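Local coordinates for putative DNA protection protein (Streptomyces coelicolor, PDB 4CYB) that binds ferric iron and, as a Dps-family member of the ferritin superfamily, probably oxidises iron and helps protect DNA, at residues K30-T35 with E70-V75; D34-H39 with R91-I96; R78-T81 with V85-G88; R133-E136 with T142-L145. All blocks are in the same frame, centred on the assembly; numbering follows the deposited sequence.

Contact 1: K30-T35 with E70-V75; sequences KVLADT and ELIDTV. With FE (Fe (III) ion), chain B.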
loop_
_atom_site.group_PDB
_atom_site.type_symbol
_atom_site.label_atom_id
_atom_site.label_comp_id
_atom_site.label_asym_id
_atom_site.label_seq_id
_atom_site.Cartn_x
_atom_site.Cartn_y
_atom_site.Cartn_z
ATOM N N LYS J 30 5.020 11.200 -36.321
ATOM C CA LYS J 30 6.391 10.786 -36.619
ATOM C C LYS J 30 7.126 10.414 -35.338
ATOM O O LYS J 30 7.820 9.369 -35.283
ATOM C CB LYS J 30 7.150 11.904 -37.409
ATOM C CG LYS J 30 8.613 11.545 -37.735
ATOM C CD LYS J 30 8.741 10.188 -38.427
ATOM C CE LYS J 30 10.118 10.060 -39.076
ATOM N NZ LYS J 30 11.235 10.356 -38.161
ATOM N N VAL J 31 6.989 11.239 -34.322
ATOM C CA VAL J 31 7.599 10.943 -33.015
ATOM C C VAL J 31 7.058 9.597 -32.524
ATOM O O VAL J 31 7.805 8.784 -31.971
ATOM C CB VAL J 31 7.307 12.055 -31.992
ATOM C CG1 VAL J 31 7.746 11.628 -30.582
ATOM C CG2 VAL J 31 8.080 13.328 -32.415
ATOM N N LEU J 32 5.759 9.411 -32.668
ATOM C CA LEU J 32 5.082 8.153 -32.196
ATOM C C LEU J 32 5.637 6.938 -32.926
ATOM O O LEU J 32 5.978 5.925 -32.284
ATOM C CB LEU J 32 3.582 8.312 -32.420
ATOM C CG LEU J 32 2.597 7.366 -31.776
ATOM C CD1 LEU J 32 2.950 7.223 -30.286
ATOM C CD2 LEU J 32 1.212 7.954 -32.012
ATOM N N ALA J 33 5.765 7.024 -34.262
ATOM C CA ALA J 33 6.349 5.923 -35.066
ATOM C C ALA J 33 7.767 5.611 -34.606
ATOM O O ALA J 33 8.116 4.451 -34.396
ATOM C CB ALA J 33 6.291 6.243 -36.584
ATOM N N ASP J 34 8.626 6.631 -34.440
ATOM C CA ASP J 34 9.977 6.386 -33.967
ATOM C C ASP J 34 10.034 5.795 -32.527
ATOM O O ASP J 34 10.853 4.901 -32.229
ATOM C CB ASP J 34 10.822 7.653 -34.032
ATOM C CG ASP J 34 10.986 8.209 -35.495
ATOM O OD1 ASP J 34 10.961 7.419 -36.471
ATOM O OD2 ASP J 34 11.112 9.455 -35.640
ATOM N N THR J 35 9.141 6.276 -31.690
ATOM C CA THR J 35 9.088 5.841 -30.308
ATOM C C THR J 35 8.546 4.399 -30.245
ATOM O O THR J 35 9.007 3.604 -29.414
ATOM C CB THR J 35 8.184 6.753 -29.472
ATOM O OG1 THR J 35 8.727 8.082 -29.449
ATOM C CG2 THR J 35 8.119 6.237 -27.994
ATOM N N GLU J 70 4.749 4.397 -21.877
ATOM C CA GLU J 70 3.893 5.439 -21.340
ATOM C C GLU J 70 3.950 6.701 -22.277
ATOM O O GLU J 70 2.918 7.330 -22.537
ATOM C CB GLU J 70 4.231 5.801 -19.868
ATOM C CG GLU J 70 3.530 7.142 -19.527
ATOM C CD GLU J 70 3.512 7.639 -18.066
ATOM O OE1 GLU J 70 4.473 7.391 -17.296
ATOM O OE2 GLU J 70 2.506 8.317 -17.698
ATOM N N LEU J 71 5.128 7.021 -22.783
ATOM C CA LEU J 71 5.216 8.115 -23.819
ATOM C C LEU J 71 4.351 7.816 -25.075
ATOM O O LEU J 71 3.671 8.687 -25.582
ATOM C CB LEU J 71 6.655 8.346 -24.262
ATOM C CG LEU J 71 7.627 8.943 -23.248
ATOM C CD1 LEU J 71 9.042 9.050 -23.894
ATOM C CD2 LEU J 71 7.075 10.274 -22.716
ATOM N N ILE J 72 4.379 6.583 -25.578
ATOM C CA ILE J 72 3.570 6.191 -26.736
ATOM C C ILE J 72 2.094 6.498 -26.443
ATOM O O ILE J 72 1.404 7.109 -27.261
ATOM C CB ILE J 72 3.748 4.676 -27.070
ATOM C CG1 ILE J 72 5.139 4.455 -27.684
ATOM C CG2 ILE J 72 2.604 4.103 -27.937
ATOM C CD1 ILE J 72 5.631 3.045 -27.574
ATOM N N ASP J 73 1.592 6.017 -25.297
ATOM C CA ASP J 73 0.181 6.232 -24.953
ATOM C C ASP J 73 -0.154 7.715 -24.827
ATOM O O ASP J 73 -1.201 8.163 -25.344
ATOM C CB ASP J 73 -0.172 5.468 -23.675
ATOM C CG ASP J 73 -1.645 5.583 -23.332
ATOM O OD1 ASP J 73 -2.470 4.876 -23.957
ATOM O OD2 ASP J 73 -1.982 6.357 -22.397
ATOM N N THR J 74 0.730 8.485 -24.217
ATOM C CA THR J 74 0.450 9.896 -23.967
ATOM C C THR J 74 0.457 10.667 -25.326
ATOM O O THR J 74 -0.389 11.535 -25.590
ATOM C CB THR J 74 1.483 10.507 -23.018
ATOM O OG1 THR J 74 1.438 9.837 -21.725
ATOM C CG2 THR J 74 1.195 12.076 -22.827
ATOM N N VAL J 75 1.413 10.338 -26.175
ATOM C CA VAL J 75 1.469 10.986 -27.510
ATOM C C VAL J 75 0.307 10.595 -28.409
ATOM O O VAL J 75 -0.264 11.470 -29.062
ATOM C CB VAL J 75 2.842 10.670 -28.182
ATOM C CG1 VAL J 75 2.945 11.159 -29.645
ATOM C CG2 VAL J 75 3.935 11.329 -27.375
HETATM FE FE FE B . -4.268 5.463 -22.171
HETATM O O HOH W 1 -3.210 3.536 -21.278
HETATM O O HOH W 2 -5.929 5.174 -20.570
HETATM O O HOH W 3 -3.717 6.766 -20.256
#
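I72 and V75 on helix 54-81 face L32 and T35 on helix 18-48, where segments 30-35 and 70-75 of the ferritin-like bundle run nearly antiparallel (157°), their axes approaching to 9.7 Å. I72 engages first and serves both partners. Its CG1 presses on T35 CG2 at 3.5 Å, tighter than ordinary van der Waals contact, the two side chains lying alongside and pointing opposite ways. T35 can offer this methyl because its hydroxyl is turned back to its own helix: OG1 donates to V31 O at 2.8 Å, from 39° above the carbonyl plane and on the opposite face from T35 N, which grips the same oxygen. Beside this pair L32 reaches across, its CG anti to the backbone N (chi1 -166°), and sets CD1 3.9 Å from I72 CG2 and 3.4 Å from I72 O.

The next residue, D73, leaves the interface altogether. Its carboxylate chelates the iron through OD1 at 2.6 Å and OD2 at 2.5 Å. E77, H46 of a second subunit and three waters are the other ligands, forming the intersubunit iron site known from Dps proteins; K43 of that second subunit forms a salt bridge with OD1. V75 then returns to the core, its CG1 lying 4.0 Å from L32 CD1.

The chemistry is therefore divided between two faces of one helix. Apolar packing seats it in the bundle, while the carboxylate on its far side is matched by the iron and by K43 of the second subunit.

Contact 2: D34-H39 with R91-I96; sequences DTRILH and RHVAEI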
loop_
_atom_site.group_PDB
_atom_site.type_symbol
_atom_site.label_atom_id
_atom_site.label_comp_id
_atom_site.label_asym_id
_atom_site.label_seq_id
_atom_site.Cartn_x
_atom_site.Cartn_y
_atom_site.Cartn_z
ATOM N N ASP J 34 8.626 6.631 -34.440
ATOM C CA ASP J 34 9.977 6.386 -33.967
ATOM C C ASP J 34 10.034 5.795 -32.527
ATOM O O ASP J 34 10.853 4.901 -32.229
ATOM C CB ASP J 34 10.822 7.653 -34.032
ATOM C CG ASP J 34 10.986 8.209 -35.495
ATOM O OD1 ASP J 34 10.961 7.419 -36.471
ATOM O OD2 ASP J 34 11.112 9.455 -35.640
ATOM N N THR J 35 9.141 6.276 -31.690
ATOM C CA THR J 35 9.088 5.841 -30.308
ATOM C C THR J 35 8.546 4.399 -30.245
ATOM O O THR J 35 9.007 3.604 -29.414
ATOM C CB THR J 35 8.184 6.753 -29.472
ATOM O OG1 THR J 35 8.727 8.082 -29.449
ATOM C CG2 THR J 35 8.119 6.237 -27.994
ATOM N N ARG J 36 7.577 4.067 -31.079
ATOM C CA ARG J 36 7.196 2.626 -31.220
ATOM C C ARG J 36 8.372 1.693 -31.541
ATOM O O ARG J 36 8.547 0.638 -30.901
ATOM C CB ARG J 36 6.069 2.424 -32.228
ATOM C CG ARG J 36 4.767 3.098 -31.844
ATOM C CD ARG J 36 3.944 2.117 -31.033
ATOM N NE ARG J 36 3.607 0.897 -31.760
ATOM C CZ ARG J 36 2.584 0.820 -32.615
ATOM N NH1 ARG J 36 1.843 1.907 -32.861
ATOM N NH2 ARG J 36 2.345 -0.318 -33.270
ATOM N N ILE J 37 9.257 2.109 -32.474
ATOM C CA ILE J 37 10.415 1.252 -32.788
ATOM C C ILE J 37 11.368 1.201 -31.565
ATOM O O ILE J 37 11.912 0.160 -31.248
ATOM C CB ILE J 37 11.195 1.850 -34.009
ATOM C CG1 ILE J 37 10.231 1.947 -35.204
ATOM C CG2 ILE J 37 12.448 1.017 -34.308
ATOM C CD1 ILE J 37 9.716 0.588 -35.649
ATOM N N LEU J 38 11.552 2.326 -30.890
ATOM C CA LEU J 38 12.484 2.421 -29.772
ATOM C C LEU J 38 11.985 1.576 -28.589
ATOM O O LEU J 38 12.771 0.848 -27.982
ATOM C CB LEU J 38 12.714 3.882 -29.360
ATOM C CG LEU J 38 13.675 4.003 -28.170
ATOM C CD1 LEU J 38 14.976 3.230 -28.431
ATOM C CD2 LEU J 38 13.961 5.507 -27.940
ATOM N N HIS J 39 10.670 1.579 -28.373
ATOM C CA HIS J 39 10.113 0.700 -27.309
ATOM C C HIS J 39 10.476 -0.757 -27.625
ATOM O O HIS J 39 10.923 -1.526 -26.774
ATOM C CB HIS J 39 8.576 0.847 -27.237
ATOM C CG HIS J 39 7.946 -0.252 -26.400
ATOM N ND1 HIS J 39 7.932 -0.224 -25.031
ATOM C CD2 HIS J 39 7.476 -1.473 -26.773
ATOM C CE1 HIS J 39 7.377 -1.395 -24.565
ATOM N NE2 HIS J 39 7.091 -2.142 -25.622
ATOM N N ARG J 91 2.741 -2.254 -39.003
ATOM C CA ARG J 91 3.074 -2.210 -40.432
ATOM C C ARG J 91 2.921 -0.812 -40.980
ATOM O O ARG J 91 3.605 -0.450 -41.960
ATOM C CB ARG J 91 2.231 -3.237 -41.209
ATOM C CG ARG J 91 2.785 -4.668 -40.939
ATOM C CD ARG J 91 1.779 -5.789 -41.289
ATOM N NE ARG J 91 0.716 -5.831 -40.274
ATOM C CZ ARG J 91 -0.054 -6.893 -39.998
ATOM N NH1 ARG J 91 0.082 -8.001 -40.686
ATOM N NH2 ARG J 91 -1.008 -6.807 -39.068
ATOM N N HIS J 92 2.038 -0.018 -40.362
ATOM C CA HIS J 92 1.991 1.412 -40.672
ATOM C C HIS J 92 3.147 2.171 -40.062
ATOM O O HIS J 92 3.773 3.018 -40.716
ATOM C CB HIS J 92 0.622 1.986 -40.290
ATOM C CG HIS J 92 0.327 3.337 -40.908
ATOM N ND1 HIS J 92 -0.659 4.144 -40.459
ATOM C CD2 HIS J 92 0.960 4.026 -41.951
ATOM C CE1 HIS J 92 -0.694 5.262 -41.202
ATOM N NE2 HIS J 92 0.305 5.198 -42.110
ATOM N N VAL J 93 3.466 1.888 -38.780
ATOM C CA VAL J 93 4.646 2.480 -38.136
ATOM C C VAL J 93 5.889 2.367 -39.037
ATOM O O VAL J 93 6.625 3.334 -39.187
ATOM C CB VAL J 93 4.899 1.794 -36.747
ATOM C CG1 VAL J 93 6.326 2.043 -36.202
ATOM C CG2 VAL J 93 3.822 2.263 -35.731
ATOM N N ALA J 94 6.053 1.172 -39.632
ATOM C CA ALA J 94 7.171 0.812 -40.548
ATOM C C ALA J 94 7.309 1.792 -41.699
ATOM O O ALA J 94 8.414 2.135 -42.117
ATOM C CB ALA J 94 6.995 -0.621 -41.077
ATOM N N GLU J 95 6.175 2.296 -42.159
ATOM C CA GLU J 95 6.143 3.179 -43.305
ATOM C C GLU J 95 6.424 4.623 -42.962
ATOM O O GLU J 95 6.716 5.407 -43.871
ATOM C CB GLU J 95 4.814 3.084 -44.037
ATOM C CG GLU J 95 4.535 1.685 -44.569
ATOM C CD GLU J 95 3.078 1.531 -44.959
ATOM O OE1 GLU J 95 2.252 2.391 -44.569
ATOM O OE2 GLU J 95 2.718 0.534 -45.617
ATOM N N ILE J 96 6.359 4.981 -41.668
ATOM C CA ILE J 96 6.501 6.359 -41.232
ATOM C C ILE J 96 7.863 6.581 -40.538
ATOM O O ILE J 96 8.501 7.683 -40.664
ATOM C CB ILE J 96 5.364 6.742 -40.230
ATOM C CG1 ILE J 96 3.986 6.712 -40.923
ATOM C CG2 ILE J 96 5.658 8.125 -39.575
ATOM C CD1 ILE J 96 2.790 6.859 -39.963
#
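R36 and V93 bring their CA atoms to within 7.4 Å of each other, the nearest CA pair of segments 34-39 and 91-96. The second of these belongs to the short helix 90-96, which lies in the long connection between the second and third helices of the ferritin-like bundle, an element characteristic of Dps proteins. V93 points at the long helix and fits against both R36 and I37 with its two methyl groups.

R36 passes V93 at a slant. The arginine chain bends at chi2 (-90°) and again at chi3 (-61°), which folds the guanidinium over the valine: V93 CG2 sits 3.4 Å above the guanidinium plane, offset toward its rim, with NH1 the nearest nitrogen at 3.5 Å. One face of the charged group is thus covered by hydrocarbon, while its polar work is done at the nitrogens. NH2 forms a salt bridge with D40 of a second subunit and a hydrogen bond to G88 O, so this buried charge has a mate across the dimer interface and a further hold on the loop preceding helix 90-96.

The other methyl of V93 serves the neighbouring isoleucine, whose side chain lies alongside it and points the other way, with I37 CD1 3.7 Å from V93 CG1.

Contact 3: R78-T81 with V85-G88; sequences RVQT and VAVG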
loop_
_atom_site.group_PDB
_atom_site.type_symbol
_atom_site.label_atom_id
_atom_site.label_comp_id
_atom_site.label_asym_id
_atom_site.label_seq_id
_atom_site.Cartn_x
_atom_site.Cartn_y
_atom_site.Cartn_z
ATOM N N ARG J 78 -2.645 12.410 -27.322
ATOM C CA ARG J 78 -2.580 13.820 -27.779
ATOM C C ARG J 78 -3.061 13.971 -29.240
ATOM O O ARG J 78 -3.823 14.915 -29.564
ATOM C CB ARG J 78 -1.152 14.317 -27.660
ATOM C CG ARG J 78 -0.975 15.780 -28.093
ATOM C CD ARG J 78 -1.519 16.690 -27.014
ATOM N NE ARG J 78 -1.575 18.128 -27.388
ATOM C CZ ARG J 78 -2.256 19.016 -26.671
ATOM N NH1 ARG J 78 -2.891 18.618 -25.535
ATOM N NH2 ARG J 78 -2.322 20.302 -27.063
ATOM N N VAL J 79 -2.615 13.070 -30.124
ATOM C CA VAL J 79 -3.148 13.035 -31.482
ATOM C C VAL J 79 -4.653 12.946 -31.496
ATOM O O VAL J 79 -5.312 13.702 -32.238
ATOM C CB VAL J 79 -2.536 11.887 -32.293
ATOM C CG1 VAL J 79 -3.209 11.770 -33.661
ATOM C CG2 VAL J 79 -1.020 12.069 -32.429
ATOM N N GLN J 80 -5.225 12.017 -30.702
ATOM C CA GLN J 80 -6.685 11.908 -30.682
ATOM C C GLN J 80 -7.374 13.181 -30.130
ATOM O O GLN J 80 -8.427 13.605 -30.632
ATOM C CB GLN J 80 -7.111 10.668 -29.835
ATOM C CG GLN J 80 -6.514 9.368 -30.383
ATOM C CD GLN J 80 -6.890 9.131 -31.840
ATOM O OE1 GLN J 80 -6.022 8.873 -32.633
ATOM N NE2 GLN J 80 -8.159 9.290 -32.197
ATOM N N THR J 81 -6.767 13.770 -29.096
ATOM C CA THR J 81 -7.268 14.974 -28.489
ATOM C C THR J 81 -7.318 16.126 -29.528
ATOM O O THR J 81 -8.188 17.010 -29.438
ATOM C CB THR J 81 -6.341 15.390 -27.325
ATOM O OG1 THR J 81 -6.437 14.388 -26.269
ATOM C CG2 THR J 81 -6.753 16.793 -26.776
ATOM N N VAL J 85 -5.703 11.057 -36.087
ATOM C CA VAL J 85 -5.636 9.590 -36.037
ATOM C C VAL J 85 -4.231 9.142 -35.698
ATOM O O VAL J 85 -3.258 9.350 -36.495
ATOM C CB VAL J 85 -6.151 8.945 -37.365
ATOM C CG1 VAL J 85 -6.253 7.391 -37.225
ATOM C CG2 VAL J 85 -7.515 9.566 -37.723
ATOM N N ALA J 86 -4.087 8.526 -34.509
ATOM C CA ALA J 86 -2.752 8.022 -34.081
ATOM C C ALA J 86 -2.342 6.807 -34.928
ATOM O O ALA J 86 -3.191 5.940 -35.279
ATOM C CB ALA J 86 -2.791 7.641 -32.590
ATOM N N VAL J 87 -1.053 6.706 -35.248
ATOM C CA VAL J 87 -0.588 5.532 -35.999
ATOM C C VAL J 87 -0.830 4.219 -35.214
ATOM O O VAL J 87 -0.546 4.152 -34.002
ATOM C CB VAL J 87 0.878 5.670 -36.415
ATOM C CG1 VAL J 87 1.802 5.832 -35.224
ATOM C CG2 VAL J 87 1.288 4.472 -37.272
ATOM N N GLY J 88 -1.419 3.230 -35.876
ATOM C CA GLY J 88 -1.915 2.017 -35.156
ATOM C C GLY J 88 -1.053 0.784 -35.354
ATOM O O GLY J 88 -0.180 0.499 -34.568
#
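V79 and Q80, on the last turn of helix 54-81, receive the chain as it doubles back through V85 and A86. The closest backbone pairing is V79 with A86, their CA atoms 5.7 Å apart. V79 points at the returning loop and places CG1, anti to the backbone N (chi1 174°), against the peptide link itself: CG1 is 3.5 Å from V85 C and equally near A86 N. Its CB also lies 4.3 Å from A86 CB, so the valine meets the loop with carbon alone.

Q80 supplies the polar hold. Its chain bends at chi2 (-57°) and brings the amide round to the loop, where OE1 accepts the A86 backbone N-H at 2.7 Å. The donor comes nearly head-on to the carbonyl, at a C=O...N angle of 175°, and the same oxygen lies 3.5 Å from A86 CB. A buried backbone amide in a segment without regular structure is thereby satisfied by a side chain. A leucine in place of Q80 would probably leave the A86 N-H without its acceptor and weaken the hold on the loop where it comes back past the helix end.

Neighbouring elements complete the setting. N29 of helix 18-48 hydrogen-bonds both V85 O and V87 N, so the loop is held from two helices of the bundle, and V87 packs on H92 and V93 of helix 90-96. L48 of a second subunit and W159 of a third pack on Q80, which places this helix-end turn where three copies of the protein come together.

Contact 4: R133-E136 with T142-L145; sequences RTQE and TNDL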
loop_
_atom_site.group_PDB
_atom_site.type_symbol
_atom_site.label_atom_id
_atom_site.label_comp_id
_atom_site.label_asym_id
_atom_site.label_seq_id
_atom_site.Cartn_x
_atom_site.Cartn_y
_atom_site.Cartn_z
ATOM N N ARG J 133 8.309 24.334 -33.878
ATOM C CA ARG J 133 7.287 24.594 -34.904
ATOM C C ARG J 133 5.880 24.535 -34.372
ATOM O O ARG J 133 5.067 25.377 -34.706
ATOM C CB ARG J 133 7.399 23.633 -36.080
ATOM C CG ARG J 133 8.721 23.609 -36.810
ATOM C CD ARG J 133 8.822 24.813 -37.744
ATOM N NE ARG J 133 9.381 25.977 -37.044
ATOM C CZ ARG J 133 10.646 26.078 -36.609
ATOM N NH1 ARG J 133 11.506 25.084 -36.784
ATOM N NH2 ARG J 133 11.059 27.176 -35.985
ATOM N N THR J 134 5.570 23.544 -33.526
ATOM C CA THR J 134 4.216 23.510 -32.907
ATOM C C THR J 134 4.003 24.717 -31.997
ATOM O O THR J 134 2.913 25.254 -31.944
ATOM C CB THR J 134 3.937 22.175 -32.141
ATOM O OG1 THR J 134 4.909 22.021 -31.111
ATOM C CG2 THR J 134 4.039 21.028 -33.086
ATOM N N GLN J 135 5.044 25.165 -31.306
ATOM C CA GLN J 135 4.913 26.377 -30.504
ATOM C C GLN J 135 4.595 27.613 -31.390
ATOM O O GLN J 135 3.723 28.430 -31.067
ATOM C CB GLN J 135 6.183 26.632 -29.696
ATOM C CG GLN J 135 6.128 27.843 -28.750
ATOM C CD GLN J 135 5.012 27.679 -27.713
ATOM O OE1 GLN J 135 5.080 26.795 -26.850
ATOM N NE2 GLN J 135 3.943 28.475 -27.848
ATOM N N GLU J 136 5.288 27.737 -32.517
ATOM C CA GLU J 136 5.007 28.852 -33.440
ATOM C C GLU J 136 3.572 28.860 -33.930
ATOM O O GLU J 136 3.011 29.930 -34.136
ATOM C CB GLU J 136 5.873 28.750 -34.689
ATOM C CG GLU J 136 7.245 29.322 -34.552
ATOM C CD GLU J 136 8.152 28.755 -35.643
ATOM O OE1 GLU J 136 7.652 28.445 -36.761
ATOM O OE2 GLU J 136 9.366 28.583 -35.365
ATOM N N THR J 142 0.926 20.827 -27.030
ATOM C CA THR J 142 1.775 19.899 -27.746
ATOM C C THR J 142 3.244 20.219 -27.502
ATOM O O THR J 142 4.072 19.315 -27.316
ATOM C CB THR J 142 1.428 19.835 -29.258
ATOM O OG1 THR J 142 0.126 19.280 -29.390
ATOM C CG2 THR J 142 2.461 18.966 -30.051
ATOM N N ASN J 143 3.595 21.503 -27.498
ATOM C CA ASN J 143 4.964 21.833 -27.218
ATOM C C ASN J 143 5.391 21.329 -25.815
ATOM O O ASN J 143 6.476 20.782 -25.650
ATOM C CB ASN J 143 5.158 23.365 -27.318
ATOM C CG ASN J 143 6.531 23.810 -26.790
ATOM O OD1 ASN J 143 7.516 23.977 -27.562
ATOM N ND2 ASN J 143 6.620 24.007 -25.507
ATOM N N ASP J 144 4.510 21.512 -24.834
ATOM C CA ASP J 144 4.816 21.118 -23.452
ATOM C C ASP J 144 5.016 19.608 -23.348
ATOM O O ASP J 144 5.968 19.172 -22.685
ATOM C CB ASP J 144 3.712 21.579 -22.498
ATOM C CG ASP J 144 4.007 21.169 -21.045
ATOM O OD1 ASP J 144 4.916 21.776 -20.428
ATOM O OD2 ASP J 144 3.380 20.204 -20.557
ATOM N N LEU J 145 4.135 18.833 -23.997
ATOM C CA LEU J 145 4.270 17.359 -24.058
ATOM C C LEU J 145 5.614 16.984 -24.702
ATOM O O LEU J 145 6.355 16.173 -24.187
ATOM C CB LEU J 145 3.098 16.736 -24.799
ATOM C CG LEU J 145 3.231 15.279 -25.281
ATOM C CD1 LEU J 145 3.520 14.417 -24.086
ATOM C CD2 LEU J 145 1.909 14.921 -25.953
#
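T134 and Q135 on helix 109-136 face T142 and N143 on helix 140-164, the third and fourth long helices of the ferritin-like bundle, which form a tight helical hairpin here. Its nearest backbone pair is Q135 with N143, with CA atoms 5.6 Å apart.

These two residues cross at a slant, their amide planes turned 64° from each other rather than stacked. Q135, bent at chi2 (60°), curls round so that OE1 stands 3.3 Å from N143 CG and 3.5 Å from N143 CB. Its NE2 is bonded to D140 at the start of helix 140-164, which helps set the rotation of the glutamine amide beside its neighbour. An alanine at N143 would probably open a gap alongside Q135 and leave OE1 without the amide group it now lies against.

Deeper in, T134 and T142 meet almost at right angles. Each turns its hydroxyl to other partners, T134 OG1 to A130 O of its own helix and T142 OG1 to D139 and to R78 of helix 54-81. What remains between them is a contact of hydrocarbon, T134 CG2 lying 4.0 Å from T142 CG2.

How the contacts relate
From the N terminus, helix 18-48 is used twice: contact 1 joins it to helix 54-81 and contact 2, sharing D34 and T35, joins it to the short helix 90-96. The loop of contact 2 is the longer, and it contains the whole of contact 3, a short turn that closes after contact 1 has ended. R36 ties contacts 2 and 3, while L32 packs on A86 and V87 to join contacts 1 and 3. Contact 4 follows in series and closes the hairpin of helices 109-136 and 140-164. R78 joins contacts 3 and 4, and T74 packs on L145, so this last pair is joined to the first half of the bundle.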